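Local coordinates for protein probable LacI-family transcriptional regulator (Corynebacterium glutamicum ATCC 13032, PDB 3BIL) that probably binds regulatory DNA and controls transcription as a LacI-type repressor or activator, with a two-lobed periplasmic-binding-protein-like domain likely to sense an effector, at residues N78-A83 with G275-P280; L150-L155 with I292-E297; S166-G171 with G199-E204; E177-N182 with A242-A247; I187-G192 with E204-A209. One frame throughout, in Å; residues are numbered along the deposited sequence.

In the fold
All five contacts belong to the two-lobed domain resembling periplasmic binding proteins. Contacts 1, 2 and 3 gather where the lobes meet, the region in which relatives hold their effector; no effector is described here. Centres of contacts 1 and 2, like those of contacts 2 and 3, lie about 11 Å apart. Gln294 of contact 2 ties these together: its OE1 lies 2.9 Å from Ser166 OG of contact 3, while its NE2 faces Asp277 of contact 1. Contacts 4 and 5 build the interior of one lobe on neighbouring strands, their centres about 11 Å apart. Contacts 3 and 5, with centres about 9 Å apart, share helix 197-212 and Glu204.

Contact 1. Residues N78-A83 with G275-P280; sequences NHYFAA and GFDTHP
Asp277, just past the end of strand 272-276, sends its carboxylate to the ring of Tyr80 in the first turn of helix 79-94. OD1 approaches the ring obliquely, 3.2 Å from Tyr80 CD1, with the carboxylate and ring planes 43° apart. The other oxygen of this carboxylate is held from outside, Ser250 OG bonding to OD2. Two residues on, His279 stacks face to face with His79, the ring centroids 4.7 Å apart and the planes inclined by 27°. His279 CG lies over the His79 face, toward its rim. CG of His79 is anti to its backbone N (chi1 164°), which carries the imidazole off the helix toward the second segment. The polar atoms of the His279 ring look elsewhere: ND1 bonds to Leu281 N, and NE2 to NE2 of His279 in the second subunit. Pro280 adds its CD, which comes obliquely to the His79 ring, 3.5 Å from His79 NE2. Asn78 caps the helix that carries both aromatic residues, its OD1 accepting from Tyr80 N at 2.9 Å. The contact thus sets the N-terminus of helix 79-94 against the loop after strand 272-276, beside strand 291-293 and the start of helix 250-262, with the other subunit adjoining His279.

Contact 2. Residues L150-L155 with I292-E297; sequences LVDREL and IDQNVE
Two acceptors face each other here: OD2 of Asp152 and OE1 of Gln294 stand 3.4 Å apart, with no bond between them. The side chains meet at about a right angle, and their carboxylate and amide planes are turned 34° against each other. The approach is probably eased by donors from elsewhere, which serve both oxygens. Ser166 OG bonds to Gln294 OE1, and Tyr80 OH makes a weak bond to Asp152 OD2. The bond from Ser166 is consistent with the modelled placing of oxygen and nitrogen in the amide. Gln294 runs extended beyond CG (chi2 -179°), and this brings its amide toward the turn after strand 148-151. Asp152 answers with CG anti to the backbone N (chi1 -159°), a torsion that lets the end of its carboxylate reach toward Gln294.

Each segment leaves a strand of the two-lobed fold typical of LacI-type regulators. After strand 148-151 the chain makes a classic gamma turn centred on Asp152, in which Arg153 N bonds to Val151 O at 2.7 Å. After strand 291-293 it makes an Asx turn instead, Asp293 OD1 accepting from Asn295 N, although the modelled separation is too short to be trusted. Asn295 then takes the N-cap position of helix 296-308. Close by, Arg202 touches Gln294, and its positive charge may soften the repulsion between the two oxygens. Beyond the turn at Asp152, Arg153 is fixed by a salt bridge from NH1 to Glu106.

Contact 3. Residues S166-G171 with G199-E204; sequences SNPQPG and GRERLE
Pro168 presents the outer carbons of its ring to the end of Glu201, and the two side chains cross at about a right angle. CD of Pro168 lies 3.3 Å from Glu201 OE1 and 3.4 Å from OE2, while CG of the ring is 3.5 Å from OE2. Both carboxylate oxygens therefore meet C-H groups of the proline. Glu201 gets there by bending at CB-CG (chi2 -108°). Its OE2 also lies close to Asp205 OD1, a pairing of like charges that might raise the proton affinity of either acid. Next along the helix, Arg202 adds an aliphatic touch, its CG 3.9 Å from Pro168 CB. From that carbon the arginine runs extended to NE and carries its guanidinium away from the proline, to where NH1 bonds to Gly248 O. Asn167 holds the turn that bears Pro168, with OD1 accepting from Gln169 N at 2.9 Å; the donor lies well above the carbonyl plane. In the two-lobed periplasmic-binding-protein-like domain, Pro168 thus packs the link between strand 163-167 and helix 169-181 onto helix 197-212, while Arg202 also reaches Tyr189 of strand 187-190.

Contact 4. Residues E177-N182 with A242-A247; sequences ELLAHN and AKTLFA
Leu179 of helix 169-181 meets Thr244 and Phe246 of strand 244-247, pointing toward them with CG beside its backbone N (chi1 -63°). Its two methyls divide the work. CD2 meets CG2 of Thr244 tip to tip at 3.6 Å. CD1 lies 3.7 Å from that same CG2, so the threonine methyl is touched by both branches. CD1 also reaches Phe246 CD1 at 3.7 Å, approaching the ring near its plane, at the edge. Thr244 and Phe246 stand two residues apart on the strand, and both point at the helix. Ile187 of the neighbouring strand 187-190 and Ile274 of strand 272-276 extend the same apolar layer, in which a helix packs on the parallel sheet of one lobe. Three residues after Leu179, Asn182 grips the backbone O of Leu178 twice, from ND2 at 2.8 Å and from the backbone N at 3.2 Å, the two donors reaching it from opposite faces of the carbonyl plane. The amide of Asn182 thus helps to close helix 169-181 at its C-terminus. Thr244 OG1, although close to Leu179 CD2, is satisfied by Ala184 O. Burial of methyl groups and a ring edge therefore holds helix to strand, and the polar bonds serve each element separately.

Contact 5. Residues I187-G192 with E204-A209; sequences IGYLSG and EDFKAA
This is aromatic packing of a helix on its own sheet, inside the beta-alpha-beta unit formed by strand 187-190, helix 197-212 and strand 219-221 of the Rossmann-like lobe. Phe206 of the helix lies on Tyr189 of the strand in an offset stack, with ring centroids 4.5 Å apart and planes 17° from parallel. The two side chains run antiparallel alongside each other, and each ring therefore covers the root of the other. CB of Tyr189 stands over the Phe206 face, 3.6 Å from its centroid and 15° off the normal, a CH-pi contact. The reciprocal one is looser, Phe206 CB lying 4.2 Å from the centroid of the Tyr189 ring. Both rings have CG anti to the backbone N (chi1 174° for Tyr189), which points each ring toward the other element. Ile187, two residues earlier on the strand, adds a branch: its CG2 comes within 3.8 Å of Phe206 CE1, meeting the ring obliquely.

Around the stack the core continues. Phe246 of strand 244-247 meets Tyr189 edge to face, and Ile172 of helix 169-181 touches Phe206. Arg202 and Leu203, one turn earlier on helix 197-212, pack against the tyrosine. Farther along the first segment, Ser191 OG bonds to Gly192 O at 2.8 Å, in the carbonyl plane. The tightest touch between the segments is that of Tyr189 CB on Phe206 CZ, at 3.5 Å.

Contact 1. Residues N78-A83 with G275-P280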
# COMPACT_ATOMS: atom_id res chain seq x y z
N ASN A 78 1.01 -4.08 3.33
CA ASN A 78 2.22 -3.40 3.75
C ASN A 78 2.85 -2.66 2.55
O ASN A 78 3.22 -3.26 1.52
CB ASN A 78 3.22 -4.35 4.41
CG ASN A 78 4.25 -3.61 5.28
OD1 ASN A 78 4.87 -2.64 4.85
ND2 ASN A 78 4.42 -4.08 6.50
N HIS A 79 2.93 -1.34 2.69
CA HIS A 79 3.39 -0.53 1.60
C HIS A 79 4.85 -0.82 1.37
O HIS A 79 5.33 -0.71 0.24
CB HIS A 79 3.16 0.94 1.91
CG HIS A 79 3.92 1.87 1.02
ND1 HIS A 79 5.16 2.38 1.36
CD2 HIS A 79 3.63 2.38 -0.20
CE1 HIS A 79 5.59 3.17 0.39
NE2 HIS A 79 4.68 3.18 -0.57
N TYR A 80 5.56 -1.22 2.41
CA TYR A 80 6.97 -1.55 2.27
C TYR A 80 7.21 -2.78 1.40
O TYR A 80 8.06 -2.78 0.52
CB TYR A 80 7.59 -1.75 3.63
CG TYR A 80 8.99 -2.30 3.59
CD1 TYR A 80 10.10 -1.46 3.48
CD2 TYR A 80 9.21 -3.67 3.69
CE1 TYR A 80 11.37 -1.95 3.47
CE2 TYR A 80 10.48 -4.18 3.67
CZ TYR A 80 11.56 -3.32 3.57
OH TYR A 80 12.81 -3.86 3.58
N PHE A 81 6.47 -3.84 1.68
CA PHE A 81 6.58 -5.03 0.91
C PHE A 81 5.99 -4.89 -0.51
O PHE A 81 6.38 -5.63 -1.42
CB PHE A 81 5.91 -6.17 1.67
CG PHE A 81 6.69 -6.64 2.86
CD1 PHE A 81 8.01 -7.07 2.72
CD2 PHE A 81 6.11 -6.68 4.11
CE1 PHE A 81 8.74 -7.53 3.84
CE2 PHE A 81 6.81 -7.15 5.23
CZ PHE A 81 8.14 -7.56 5.11
N ALA A 82 5.05 -3.95 -0.71
CA ALA A 82 4.54 -3.69 -2.06
C ALA A 82 5.58 -2.84 -2.83
O ALA A 82 5.79 -3.02 -4.04
CB ALA A 82 3.18 -3.01 -2.01
N ALA A 83 6.25 -1.93 -2.12
CA ALA A 83 7.38 -1.20 -2.71
C ALA A 83 8.49 -2.16 -3.11
O ALA A 83 8.99 -2.09 -4.21
CB ALA A 83 7.90 -0.12 -1.75
N GLY A 275 8.85 7.22 13.04
CA GLY A 275 8.14 6.21 12.27
C GLY A 275 9.10 5.29 11.62
O GLY A 275 10.28 5.55 11.60
N PHE A 276 8.60 4.20 11.05
CA PHE A 276 9.48 3.29 10.33
C PHE A 276 8.96 3.11 8.91
O PHE A 276 7.75 2.91 8.73
CB PHE A 276 9.58 1.95 11.06
CG PHE A 276 11.02 1.41 11.18
CD1 PHE A 276 11.78 1.67 12.33
CD2 PHE A 276 11.59 0.65 10.15
CE1 PHE A 276 13.09 1.19 12.46
CE2 PHE A 276 12.91 0.17 10.26
CZ PHE A 276 13.66 0.44 11.41
N ASP A 277 9.87 3.20 7.93
CA ASP A 277 9.58 3.18 6.48
C ASP A 277 8.94 4.43 5.85
O ASP A 277 8.45 5.33 6.52
CB ASP A 277 8.86 1.91 6.03
CG ASP A 277 9.51 0.67 6.59
OD1 ASP A 277 10.63 0.31 6.13
OD2 ASP A 277 8.93 0.09 7.52
N THR A 278 9.00 4.48 4.53
CA THR A 278 8.96 5.75 3.83
C THR A 278 7.60 6.23 3.32
O THR A 278 7.56 7.29 2.72
CB THR A 278 9.96 5.77 2.63
OG1 THR A 278 10.12 4.44 2.08
CG2 THR A 278 11.28 6.28 3.09
N HIS A 279 6.52 5.49 3.56
CA HIS A 279 5.20 5.82 2.99
C HIS A 279 5.04 7.30 2.59
O HIS A 279 5.33 8.18 3.39
CB HIS A 279 4.07 5.43 3.95
CG HIS A 279 2.72 5.34 3.30
ND1 HIS A 279 2.21 6.32 2.48
CD2 HIS A 279 1.75 4.39 3.39
CE1 HIS A 279 1.01 5.97 2.06
NE2 HIS A 279 0.70 4.80 2.61
N PRO A 280 4.62 7.57 1.34
CA PRO A 280 4.37 8.94 0.85
C PRO A 280 3.53 9.81 1.79
O PRO A 280 3.86 10.99 2.00
CB PRO A 280 3.67 8.74 -0.51
CG PRO A 280 3.54 7.21 -0.69
CD PRO A 280 4.45 6.54 0.28

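Contact 2. Residues L150-L155 with I292-E297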
# COMPACT_ATOMS: atom_id res chain seq x y z
N LEU A 150 16.94 -14.85 0.28
CA LEU A 150 16.06 -14.32 1.31
C LEU A 150 16.28 -12.81 1.45
O LEU A 150 17.42 -12.32 1.30
CB LEU A 150 16.28 -15.04 2.64
CG LEU A 150 16.18 -16.57 2.69
CD1 LEU A 150 16.70 -17.08 4.00
CD2 LEU A 150 14.76 -17.09 2.46
N VAL A 151 15.19 -12.08 1.71
CA VAL A 151 15.24 -10.63 1.85
C VAL A 151 14.53 -10.14 3.08
O VAL A 151 13.49 -10.71 3.49
CB VAL A 151 14.60 -9.87 0.65
CG1 VAL A 151 15.61 -9.59 -0.37
CG2 VAL A 151 13.44 -10.66 0.04
N ASP A 152 15.05 -9.04 3.64
CA ASP A 152 14.45 -8.37 4.81
C ASP A 152 14.55 -9.18 6.13
O ASP A 152 15.01 -8.64 7.12
CB ASP A 152 12.99 -7.96 4.53
CG ASP A 152 12.52 -6.87 5.46
OD1 ASP A 152 11.48 -7.07 6.11
OD2 ASP A 152 13.19 -5.80 5.53
N ARG A 153 14.12 -10.45 6.12
CA ARG A 153 14.19 -11.33 7.28
C ARG A 153 15.20 -12.44 7.10
O ARG A 153 15.38 -12.95 6.00
CB ARG A 153 12.84 -11.95 7.58
CG ARG A 153 11.87 -10.99 8.11
CD ARG A 153 10.56 -11.68 8.39
NE ARG A 153 9.50 -10.69 8.63
CZ ARG A 153 8.20 -10.94 8.54
NH1 ARG A 153 7.76 -12.16 8.22
NH2 ARG A 153 7.32 -9.97 8.76
N GLU A 154 15.84 -12.82 8.20
CA GLU A 154 16.94 -13.78 8.21
C GLU A 154 16.50 -15.08 8.88
O GLU A 154 15.78 -15.06 9.88
CB GLU A 154 18.13 -13.20 9.00
CG GLU A 154 19.24 -12.55 8.18
CD GLU A 154 20.67 -12.81 8.76
OE1 GLU A 154 21.66 -12.28 8.20
OE2 GLU A 154 20.81 -13.54 9.77
N LEU A 155 16.95 -16.21 8.33
CA LEU A 155 16.77 -17.51 8.98
C LEU A 155 17.56 -17.52 10.28
O LEU A 155 18.71 -17.11 10.29
CB LEU A 155 17.25 -18.64 8.08
CG LEU A 155 16.41 -19.12 6.90
CD1 LEU A 155 17.14 -20.27 6.23
CD2 LEU A 155 15.00 -19.53 7.31
N ILE A 292 12.69 6.26 9.83
CA ILE A 292 13.85 5.49 9.51
C ILE A 292 13.63 4.85 8.16
O ILE A 292 12.70 4.08 7.96
CB ILE A 292 14.18 4.49 10.64
CG1 ILE A 292 14.67 5.29 11.87
CG2 ILE A 292 15.24 3.49 10.19
CD1 ILE A 292 14.89 4.42 13.10
N ASP A 293 14.46 5.21 7.20
CA ASP A 293 14.32 4.68 5.87
C ASP A 293 15.22 3.46 5.74
O ASP A 293 16.34 3.44 6.22
CB ASP A 293 14.63 5.78 4.84
CG ASP A 293 14.83 5.24 3.40
OD1 ASP A 293 14.46 4.10 3.10
OD2 ASP A 293 15.37 5.96 2.55
N GLN A 294 14.72 2.43 5.09
CA GLN A 294 15.46 1.22 4.91
C GLN A 294 15.95 1.03 3.52
O GLN A 294 16.59 0.01 3.22
CB GLN A 294 14.53 0.07 5.15
CG GLN A 294 14.57 -0.41 6.52
CD GLN A 294 13.65 -1.53 6.63
OE1 GLN A 294 14.05 -2.69 6.47
NE2 GLN A 294 12.36 -1.22 6.79
N ASN A 295 15.62 1.97 2.65
CA ASN A 295 16.12 1.97 1.30
C ASN A 295 15.74 0.71 0.52
O ASN A 295 16.62 -0.01 0.04
CB ASN A 295 17.64 2.20 1.32
CG ASN A 295 18.09 3.06 0.18
OD1 ASN A 295 18.19 2.59 -0.97
ND2 ASN A 295 18.29 4.35 0.46
N VAL A 296 14.44 0.50 0.37
CA VAL A 296 13.86 -0.69 -0.26
C VAL A 296 14.42 -0.93 -1.64
O VAL A 296 14.60 -2.08 -2.03
CB VAL A 296 12.34 -0.59 -0.50
CG1 VAL A 296 11.68 -1.87 -0.12
CG2 VAL A 296 11.75 0.55 0.27
N GLU A 297 14.66 0.16 -2.37
CA GLU A 297 15.12 0.10 -3.77
C GLU A 297 16.47 -0.63 -3.90
O GLU A 297 16.64 -1.50 -4.76
CB GLU A 297 15.16 1.52 -4.40
CG GLU A 297 15.45 1.56 -5.93
CD GLU A 297 15.01 2.87 -6.65
OE1 GLU A 297 15.30 3.00 -7.88
OE2 GLU A 297 14.39 3.77 -6.02

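Contact 3. Residues S166-G171 with G199-E204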
# COMPACT_ATOMS: atom_id res chain seq x y z
N SER A 166 18.40 -5.27 5.65
CA SER A 166 18.79 -3.93 6.05
C SER A 166 19.43 -3.96 7.42
O SER A 166 19.00 -4.72 8.28
CB SER A 166 17.60 -2.97 6.04
OG SER A 166 16.81 -3.16 7.20
N ASN A 167 20.49 -3.18 7.62
CA ASN A 167 21.09 -3.05 8.95
C ASN A 167 20.44 -1.92 9.72
O ASN A 167 20.60 -0.75 9.36
CB ASN A 167 22.61 -2.85 8.91
CG ASN A 167 23.20 -2.52 10.29
OD1 ASN A 167 22.53 -2.62 11.33
ND2 ASN A 167 24.45 -2.11 10.29
N PRO A 168 19.72 -2.27 10.80
CA PRO A 168 18.89 -1.25 11.46
C PRO A 168 19.62 -0.38 12.45
O PRO A 168 19.07 0.65 12.89
CB PRO A 168 17.80 -2.08 12.16
CG PRO A 168 18.29 -3.54 12.14
CD PRO A 168 19.59 -3.61 11.41
N GLN A 169 20.85 -0.75 12.80
CA GLN A 169 21.56 -0.07 13.90
C GLN A 169 21.86 1.45 13.64
O GLN A 169 21.65 2.29 14.54
CB GLN A 169 22.80 -0.86 14.27
CG GLN A 169 23.56 -0.42 15.53
CD GLN A 169 24.34 0.88 15.36
OE1 GLN A 169 24.96 1.14 14.31
NE2 GLN A 169 24.30 1.71 16.40
N PRO A 170 22.37 1.79 12.43
CA PRO A 170 22.66 3.20 12.14
C PRO A 170 21.48 4.16 12.22
O PRO A 170 21.62 5.21 12.82
CB PRO A 170 23.24 3.15 10.72
CG PRO A 170 23.81 1.74 10.61
CD PRO A 170 22.81 0.90 11.33
N GLY A 171 20.33 3.80 11.66
CA GLY A 171 19.09 4.61 11.80
C GLY A 171 18.55 4.68 13.23
O GLY A 171 18.20 5.78 13.75
N GLY A 199 11.96 -8.05 14.16
CA GLY A 199 11.46 -7.59 15.45
C GLY A 199 12.50 -7.59 16.57
O GLY A 199 12.49 -6.71 17.43
N ARG A 200 13.40 -8.57 16.58
CA ARG A 200 14.38 -8.64 17.67
C ARG A 200 15.63 -7.84 17.38
O ARG A 200 16.06 -7.06 18.23
CB ARG A 200 14.68 -10.07 18.17
CG ARG A 200 14.91 -11.11 17.09
CD ARG A 200 14.98 -12.53 17.66
NE ARG A 200 13.98 -13.37 17.01
CZ ARG A 200 14.18 -14.09 15.90
NH1 ARG A 200 15.35 -14.12 15.27
NH2 ARG A 200 13.18 -14.80 15.42
N GLU A 201 16.21 -8.00 16.19
CA GLU A 201 17.29 -7.12 15.75
C GLU A 201 17.07 -5.65 16.19
O GLU A 201 17.94 -5.05 16.83
CB GLU A 201 17.43 -7.20 14.24
CG GLU A 201 18.70 -7.82 13.72
CD GLU A 201 19.65 -6.80 13.10
OE1 GLU A 201 19.91 -6.89 11.88
OE2 GLU A 201 20.13 -5.91 13.85
N ARG A 202 15.90 -5.10 15.87
CA ARG A 202 15.61 -3.69 16.10
C ARG A 202 15.34 -3.39 17.54
O ARG A 202 15.54 -2.23 17.97
CB ARG A 202 14.40 -3.25 15.27
CG ARG A 202 14.59 -3.52 13.78
CD ARG A 202 13.47 -2.95 12.98
NE ARG A 202 13.62 -3.35 11.61
CZ ARG A 202 12.65 -3.25 10.71
NH1 ARG A 202 11.47 -2.79 11.09
NH2 ARG A 202 12.84 -3.62 9.46
N LEU A 203 14.85 -4.38 18.29
CA LEU A 203 14.67 -4.13 19.72
C LEU A 203 16.02 -4.24 20.47
O LEU A 203 16.29 -3.41 21.35
CB LEU A 203 13.54 -4.98 20.31
CG LEU A 203 13.53 -5.12 21.83
CD1 LEU A 203 12.85 -3.91 22.52
CD2 LEU A 203 12.84 -6.45 22.20
N GLU A 204 16.88 -5.20 20.11
CA GLU A 204 18.29 -5.18 20.61
C GLU A 204 18.90 -3.77 20.39
O GLU A 204 19.33 -3.13 21.37
CB GLU A 204 19.22 -6.23 19.96
CG GLU A 204 18.78 -7.71 19.99
CD GLU A 204 19.70 -8.64 19.12
OE1 GLU A 204 19.27 -9.80 18.82
OE2 GLU A 204 20.83 -8.24 18.72

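Contact 4. Residues E177-N182 with A242-A247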
# COMPACT_ATOMS: atom_id res chain seq x y z
N GLU A 177 19.82 9.05 19.50
CA GLU A 177 20.68 10.23 19.69
C GLU A 177 19.89 11.51 19.63
O GLU A 177 19.95 12.31 20.55
CB GLU A 177 21.86 10.25 18.70
CG GLU A 177 23.22 9.86 19.31
CD GLU A 177 23.58 10.71 20.56
OE1 GLU A 177 23.75 11.95 20.43
OE2 GLU A 177 23.70 10.12 21.68
N LEU A 178 19.11 11.66 18.56
CA LEU A 178 18.25 12.80 18.35
C LEU A 178 17.19 12.97 19.42
O LEU A 178 16.93 14.11 19.84
CB LEU A 178 17.60 12.70 16.96
CG LEU A 178 16.83 13.90 16.39
CD1 LEU A 178 17.71 15.12 16.28
CD2 LEU A 178 16.26 13.56 15.03
N LEU A 179 16.57 11.87 19.86
CA LEU A 179 15.61 11.98 20.98
C LEU A 179 16.32 12.48 22.22
O LEU A 179 15.81 13.37 22.94
CB LEU A 179 14.80 10.67 21.25
CG LEU A 179 13.92 10.29 20.05
CD1 LEU A 179 13.48 8.83 19.98
CD2 LEU A 179 12.78 11.28 19.81
N ALA A 180 17.52 11.95 22.45
CA ALA A 180 18.27 12.32 23.65
C ALA A 180 18.66 13.81 23.67
O ALA A 180 18.42 14.48 24.68
CB ALA A 180 19.48 11.45 23.80
N HIS A 181 19.23 14.33 22.56
CA HIS A 181 19.56 15.75 22.49
C HIS A 181 18.38 16.64 22.66
O HIS A 181 18.53 17.74 23.17
CB HIS A 181 20.27 16.11 21.20
CG HIS A 181 21.61 15.45 21.08
ND1 HIS A 181 22.18 15.13 19.87
CD2 HIS A 181 22.46 14.99 22.04
CE1 HIS A 181 23.35 14.54 20.08
NE2 HIS A 181 23.53 14.44 21.39
N ASN A 182 17.20 16.20 22.24
CA ASN A 182 16.00 17.00 22.37
C ASN A 182 15.25 16.88 23.70
O ASN A 182 14.16 17.48 23.87
CB ASN A 182 15.07 16.70 21.22
CG ASN A 182 15.48 17.43 19.93
OD1 ASN A 182 15.23 18.63 19.80
ND2 ASN A 182 16.09 16.69 18.97
N ALA A 242 4.94 7.89 28.20
CA ALA A 242 5.79 8.13 26.99
C ALA A 242 5.55 9.49 26.45
O ALA A 242 4.41 9.93 26.38
CB ALA A 242 5.56 7.06 25.88
N LYS A 243 6.63 10.20 26.13
CA LYS A 243 6.56 11.50 25.47
C LYS A 243 7.01 11.38 24.00
O LYS A 243 6.92 12.33 23.23
CB LYS A 243 7.32 12.58 26.27
CG LYS A 243 6.46 13.16 27.39
CD LYS A 243 7.09 14.32 28.16
CE LYS A 243 7.83 13.78 29.43
NZ LYS A 243 7.63 14.56 30.72
N THR A 244 7.45 10.17 23.63
CA THR A 244 7.85 9.87 22.27
C THR A 244 7.37 8.47 21.92
O THR A 244 7.46 7.54 22.73
CB THR A 244 9.39 10.00 22.07
OG1 THR A 244 9.76 11.39 22.03
CG2 THR A 244 9.87 9.38 20.72
N LEU A 245 6.84 8.30 20.71
CA LEU A 245 6.44 6.99 20.30
C LEU A 245 7.33 6.61 19.13
O LEU A 245 7.48 7.37 18.17
CB LEU A 245 4.94 6.93 19.99
CG LEU A 245 4.05 7.25 21.23
CD1 LEU A 245 2.55 7.56 20.87
CD2 LEU A 245 4.15 6.13 22.29
N PHE A 246 7.96 5.45 19.21
CA PHE A 246 9.00 5.11 18.31
C PHE A 246 8.57 3.74 17.80
O PHE A 246 8.71 2.72 18.45
CB PHE A 246 10.37 5.17 19.06
CG PHE A 246 11.61 4.87 18.20
CD1 PHE A 246 12.82 5.48 18.51
CD2 PHE A 246 11.59 3.95 17.18
CE1 PHE A 246 13.95 5.21 17.82
CE2 PHE A 246 12.71 3.66 16.49
CZ PHE A 246 13.90 4.28 16.80
N ALA A 247 7.97 3.72 16.63
CA ALA A 247 7.44 2.48 16.08
C ALA A 247 8.58 1.77 15.46
O ALA A 247 9.50 2.40 14.98
CB ALA A 247 6.45 2.82 15.02

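Contact 5. Residues I187-G192 with E204-A209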
# COMPACT_ATOMS: atom_id res chain seq x y z
N ILE A 187 10.95 7.47 26.02
CA ILE A 187 10.59 6.93 24.75
C ILE A 187 9.77 5.66 24.96
O ILE A 187 10.17 4.75 25.69
CB ILE A 187 11.86 6.62 23.91
CG1 ILE A 187 12.74 7.87 23.78
CG2 ILE A 187 11.48 6.03 22.49
CD1 ILE A 187 14.18 7.61 23.30
N GLY A 188 8.61 5.60 24.30
CA GLY A 188 7.84 4.38 24.19
C GLY A 188 8.16 3.73 22.87
O GLY A 188 7.68 4.14 21.83
N TYR A 189 8.98 2.69 22.90
CA TYR A 189 9.31 2.01 21.67
C TYR A 189 8.30 0.91 21.46
O TYR A 189 7.99 0.12 22.36
CB TYR A 189 10.73 1.46 21.69
CG TYR A 189 11.09 0.59 20.47
CD1 TYR A 189 11.58 1.17 19.30
CD2 TYR A 189 10.98 -0.81 20.51
CE1 TYR A 189 11.90 0.42 18.22
CE2 TYR A 189 11.31 -1.59 19.39
CZ TYR A 189 11.75 -0.95 18.26
OH TYR A 189 12.09 -1.65 17.15
N LEU A 190 7.77 0.88 20.26
CA LEU A 190 6.69 0.00 19.96
C LEU A 190 7.25 -1.07 19.04
O LEU A 190 7.42 -0.87 17.84
CB LEU A 190 5.51 0.81 19.38
CG LEU A 190 4.20 0.08 19.08
CD1 LEU A 190 3.50 -0.20 20.38
CD2 LEU A 190 3.28 0.87 18.16
N SER A 191 7.58 -2.19 19.65
CA SER A 191 8.18 -3.35 18.97
C SER A 191 7.31 -3.99 17.91
O SER A 191 6.09 -3.75 17.82
CB SER A 191 8.53 -4.40 20.03
OG SER A 191 9.05 -5.58 19.48
N GLY A 192 7.97 -4.81 17.11
CA GLY A 192 7.30 -5.72 16.20
C GLY A 192 7.40 -7.16 16.68
O GLY A 192 8.07 -7.45 17.68
N GLU A 204 16.88 -5.20 20.11
CA GLU A 204 18.29 -5.18 20.61
C GLU A 204 18.90 -3.77 20.39
O GLU A 204 19.33 -3.13 21.37
CB GLU A 204 19.22 -6.23 19.96
CG GLU A 204 18.78 -7.71 19.99
CD GLU A 204 19.70 -8.64 19.12
OE1 GLU A 204 19.27 -9.80 18.82
OE2 GLU A 204 20.83 -8.24 18.72
N ASP A 205 18.87 -3.28 19.13
CA ASP A 205 19.50 -2.00 18.73
C ASP A 205 18.94 -0.78 19.42
O ASP A 205 19.64 0.16 19.77
CB ASP A 205 19.42 -1.82 17.23
CG ASP A 205 20.13 -2.93 16.48
OD1 ASP A 205 19.84 -3.15 15.28
OD2 ASP A 205 21.00 -3.59 17.08
N PHE A 206 17.65 -0.74 19.59
CA PHE A 206 17.09 0.35 20.33
C PHE A 206 17.58 0.26 21.80
O PHE A 206 17.81 1.31 22.44
CB PHE A 206 15.55 0.33 20.21
CG PHE A 206 14.85 1.12 21.28
CD1 PHE A 206 14.64 2.48 21.12
CD2 PHE A 206 14.46 0.50 22.47
CE1 PHE A 206 14.00 3.22 22.11
CE2 PHE A 206 13.86 1.22 23.49
CZ PHE A 206 13.62 2.60 23.31
N LYS A 207 17.71 -0.96 22.34
CA LYS A 207 18.14 -1.10 23.76
C LYS A 207 19.59 -0.61 23.96
O LYS A 207 19.86 0.28 24.80
CB LYS A 207 17.93 -2.53 24.31
CG LYS A 207 16.51 -2.85 24.89
CD LYS A 207 16.26 -4.36 24.78
CE LYS A 207 15.52 -4.97 26.01
NZ LYS A 207 15.11 -6.45 25.77
N ALA A 208 20.51 -1.14 23.13
CA ALA A 208 21.91 -0.66 23.10
C ALA A 208 22.09 0.84 22.83
O ALA A 208 22.85 1.50 23.54
CB ALA A 208 22.71 -1.49 22.11
N ALA A 209 21.40 1.38 21.82
CA ALA A 209 21.42 2.84 21.58
C ALA A 209 21.05 3.66 22.80
O ALA A 209 21.62 4.70 23.03
CB ALA A 209 20.49 3.23 20.44